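Local coordinates for ABC transporter, substrate binding protein (Mannopine) (Agrobacterium fabrum, PDB 5L9S) that serves as the periplasmic substrate-binding protein of an ABC transporter, probably capturing the opine mannopine for uptake, at residues Pro162-Leu166 with Val298-Ile303. Residues are numbered along the deposited sequence.
Sequences PREKL and VENRII
Carbonyl groups exposed where a helix ends make good seats for an arginine, and this contact in a periplasmic binding protein, where an arginine from a neighbouring turn hydrogen-bonds to such main-chain carbonyls, illustrates the principle. The receiving segment, Val298-Ile303, starts as the last turn of helix 295-300; the donor, Pro162-Leu166, is a turn between helices 149-158 and 171-181, closed by Lys165 N to Pro162 O at 3.0 Å. The backbones come closest at Arg163 and Ile303, with CA atoms 6.7 Å apart. From Arg163, whose CB points toward the other segment, the side chain leaves with chi1 p and chi2 t. Along the receiving segment, Glu299 O accepts Arg163 NH1 at 3.0 Å. Asn300 O lies over one face of the guanidinium, 3.6 Å from Arg163 CZ. Arg301 leaves helical geometry, and Ile302, extended at phi/psi -73/152, offers its O to Arg163 NH2 at 2.8 Å, near the guanidinium plane. Glu164 OE1 takes the remaining nitrogen, Arg163 NE, in a 3.1 Å salt bridge within the turn. Ile303, whose backbone hydrogen-bonds to Ala231 and Leu233 of strand 224-240, joins this strand to the turn: its CD1 lies 3.3 Å from Arg163 CB, and its CG2 meets Leu166 CD2 at 3.7 Å.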
ATOM      1  N   PRO A 162     -16.968  13.431  -3.374  1.00 64.72           N
ATOM      2  CA  PRO A 162     -16.746  12.892  -2.014  1.00 63.68           C
ATOM      3  C   PRO A 162     -16.171  11.486  -2.098  1.00 66.50           C
ATOM      4  O   PRO A 162     -16.478  10.773  -3.055  1.00 65.95           O
ATOM      5  CB  PRO A 162     -18.146  12.890  -1.389  1.00 67.39           C
ATOM      6  CG  PRO A 162     -19.079  12.815  -2.544  1.00 73.44           C
ATOM      7  CD  PRO A 162     -18.410  13.487  -3.710  1.00 68.72           C
ATOM      8  N   ARG A 163     -15.316  11.104  -1.126  1.00 63.23           N
ATOM      9  CA  ARG A 163     -14.621   9.809  -1.133  1.00 62.74           C
ATOM     10  C   ARG A 163     -15.547   8.577  -1.211  1.00 67.00           C
ATOM     11  O   ARG A 163     -15.174   7.580  -1.838  1.00 67.14           O
ATOM     12  CB  ARG A 163     -13.624   9.663   0.028  1.00 62.71           C
ATOM     13  CG  ARG A 163     -14.006  10.241   1.377  1.00 67.40           C
ATOM     14  CD  ARG A 163     -13.167   9.591   2.477  1.00 69.55           C
ATOM     15  NE  ARG A 163     -14.029   9.132   3.566  1.00 81.23           N
ATOM     16  CZ  ARG A 163     -13.789   8.080   4.339  1.00 85.44           C
ATOM     17  NH1 ARG A 163     -14.649   7.739   5.287  1.00 75.77           N
ATOM     18  NH2 ARG A 163     -12.693   7.360   4.168  1.00 67.73           N
ATOM     19  N   GLU A 164     -16.748   8.666  -0.633  1.00 63.21           N
ATOM     20  CA  GLU A 164     -17.754   7.595  -0.645  1.00 64.36           C
ATOM     21  C   GLU A 164     -18.342   7.371  -2.058  1.00 68.97           C
ATOM     22  O   GLU A 164     -18.768   6.261  -2.385  1.00 70.79           O
ATOM     23  CB  GLU A 164     -18.881   7.898   0.359  1.00 67.62           C
ATOM     24  CG  GLU A 164     -18.409   8.227   1.773  1.00 78.97           C
ATOM     25  CD  GLU A 164     -17.934   9.650   2.027  1.00 99.17           C
ATOM     26  OE1 GLU A 164     -17.022   9.819   2.871  1.00100.84           O
ATOM     27  OE2 GLU A 164     -18.458  10.591   1.383  1.00 82.35           O
ATOM     28  N   LYS A 165     -18.360   8.432  -2.882  1.00 64.06           N
ATOM     29  CA  LYS A 165     -18.856   8.427  -4.253  1.00 65.07           C
ATOM     30  C   LYS A 165     -17.706   8.392  -5.300  1.00 67.15           C
ATOM     31  O   LYS A 165     -17.968   8.554  -6.500  1.00 69.01           O
ATOM     32  CB  LYS A 165     -19.747   9.662  -4.489  1.00 69.55           C
ATOM     33  CG  LYS A 165     -21.074   9.676  -3.719  1.00 85.46           C
ATOM     34  CD  LYS A 165     -21.958  10.852  -4.143  1.00 95.91           C
ATOM     35  CE  LYS A 165     -23.363  10.756  -3.583  1.00111.90           C
ATOM     36  NZ  LYS A 165     -24.285  11.752  -4.200  1.00125.00           N
ATOM     37  N   LEU A 166     -16.450   8.158  -4.850  1.00 59.08           N
ATOM     38  CA  LEU A 166     -15.253   8.155  -5.694  1.00 56.10           C
ATOM     39  C   LEU A 166     -15.249   7.051  -6.739  1.00 61.75           C
ATOM     40  O   LEU A 166     -15.008   7.350  -7.907  1.00 61.55           O
ATOM     41  CB  LEU A 166     -13.958   8.141  -4.853  1.00 53.09           C
ATOM     42  CG  LEU A 166     -12.622   8.315  -5.614  1.00 56.11           C
ATOM     43  CD1 LEU A 166     -12.542   9.645  -6.364  1.00 56.46           C
ATOM     44  CD2 LEU A 166     -11.434   8.134  -4.697  1.00 54.76           C
ATOM     45  N   VAL A 298      -7.555   6.755   9.116  1.00 42.26           N
ATOM     46  CA  VAL A 298      -7.838   5.598   8.255  1.00 42.85           C
ATOM     47  C   VAL A 298      -9.374   5.422   8.030  1.00 51.58           C
ATOM     48  O   VAL A 298      -9.795   5.291   6.885  1.00 54.35           O
ATOM     49  CB  VAL A 298      -7.137   4.286   8.725  1.00 46.39           C
ATOM     50  CG1 VAL A 298      -7.393   3.133   7.760  1.00 46.69           C
ATOM     51  CG2 VAL A 298      -5.632   4.479   8.933  1.00 44.23           C
ATOM     52  N   GLU A 299     -10.209   5.525   9.074  1.00 47.94           N
ATOM     53  CA  GLU A 299     -11.651   5.344   8.869  1.00 48.14           C
ATOM     54  C   GLU A 299     -12.399   6.582   8.361  1.00 51.12           C
ATOM     55  O   GLU A 299     -13.428   6.414   7.700  1.00 52.93           O
ATOM     56  CB  GLU A 299     -12.366   4.749  10.109  1.00 51.58           C
ATOM     57  CG  GLU A 299     -12.181   5.463  11.444  1.00 67.13           C
ATOM     58  CD  GLU A 299     -12.188   4.598  12.704  1.00 96.54           C
ATOM     59  OE1 GLU A 299     -12.236   5.173  13.819  1.00 70.90           O
ATOM     60  OE2 GLU A 299     -12.099   3.353  12.581  1.00 99.63           O
ATOM     61  N   ASN A 300     -11.911   7.800   8.637  1.00 45.83           N
ATOM     62  CA  ASN A 300     -12.639   9.017   8.256  1.00 45.83           C
ATOM     63  C   ASN A 300     -12.078   9.884   7.123  1.00 46.84           C
ATOM     64  O   ASN A 300     -12.818  10.735   6.633  1.00 46.29           O
ATOM     65  CB  ASN A 300     -12.827   9.922   9.482  1.00 50.07           C
ATOM     66  CG  ASN A 300     -13.354   9.251  10.731  1.00 67.30           C
ATOM     67  OD1 ASN A 300     -13.862   8.122  10.717  1.00 65.77           O
ATOM     68  ND2 ASN A 300     -13.251   9.948  11.849  1.00 58.94           N
ATOM     69  N   ARG A 301     -10.795   9.749   6.747  1.00 42.23           N
ATOM     70  CA  ARG A 301     -10.236  10.644   5.718  1.00 40.71           C
ATOM     71  C   ARG A 301      -9.464   9.939   4.593  1.00 40.55           C
ATOM     72  O   ARG A 301      -9.315  10.517   3.512  1.00 39.38           O
ATOM     73  CB  ARG A 301      -9.313  11.695   6.353  1.00 39.55           C
ATOM     74  CG  ARG A 301      -9.916  12.478   7.480  1.00 43.42           C
ATOM     75  CD  ARG A 301      -9.257  13.817   7.625  1.00 50.90           C
ATOM     76  NE  ARG A 301      -7.918  13.680   8.183  1.00 51.43           N
ATOM     77  CZ  ARG A 301      -6.992  14.633   8.129  1.00 62.46           C
ATOM     78  NH1 ARG A 301      -7.258  15.800   7.547  1.00 53.06           N
ATOM     79  NH2 ARG A 301      -5.798  14.436   8.669  1.00 37.59           N
ATOM     80  N   ILE A 302      -8.908   8.752   4.874  1.00 35.44           N
ATOM     81  CA  ILE A 302      -8.117   7.988   3.913  1.00 34.98           C
ATOM     82  C   ILE A 302      -9.006   7.350   2.814  1.00 40.57           C
ATOM     83  O   ILE A 302     -10.180   7.035   3.039  1.00 40.06           O
ATOM     84  CB  ILE A 302      -7.194   6.950   4.667  1.00 37.17           C
ATOM     85  CG1 ILE A 302      -5.786   7.456   4.878  1.00 35.65           C
ATOM     86  CG2 ILE A 302      -7.150   5.566   4.039  1.00 38.79           C
ATOM     87  CD1 ILE A 302      -5.606   8.188   6.112  1.00 39.10           C
ATOM     88  N   ILE A 303      -8.411   7.150   1.637  1.00 38.76           N
ATOM     89  CA  ILE A 303      -9.028   6.487   0.489  1.00 39.82           C
ATOM     90  C   ILE A 303      -8.472   5.054   0.403  1.00 43.20           C
ATOM     91  O   ILE A 303      -7.257   4.837   0.368  1.00 41.15           O
ATOM     92  CB  ILE A 303      -8.775   7.265  -0.843  1.00 42.58           C
ATOM     93  CG1 ILE A 303      -9.107   8.786  -0.741  1.00 40.91           C
ATOM     94  CG2 ILE A 303      -9.478   6.603  -2.022  1.00 45.11           C
ATOM     95  CD1 ILE A 303     -10.434   9.148  -0.343  1.00 34.41           C
TER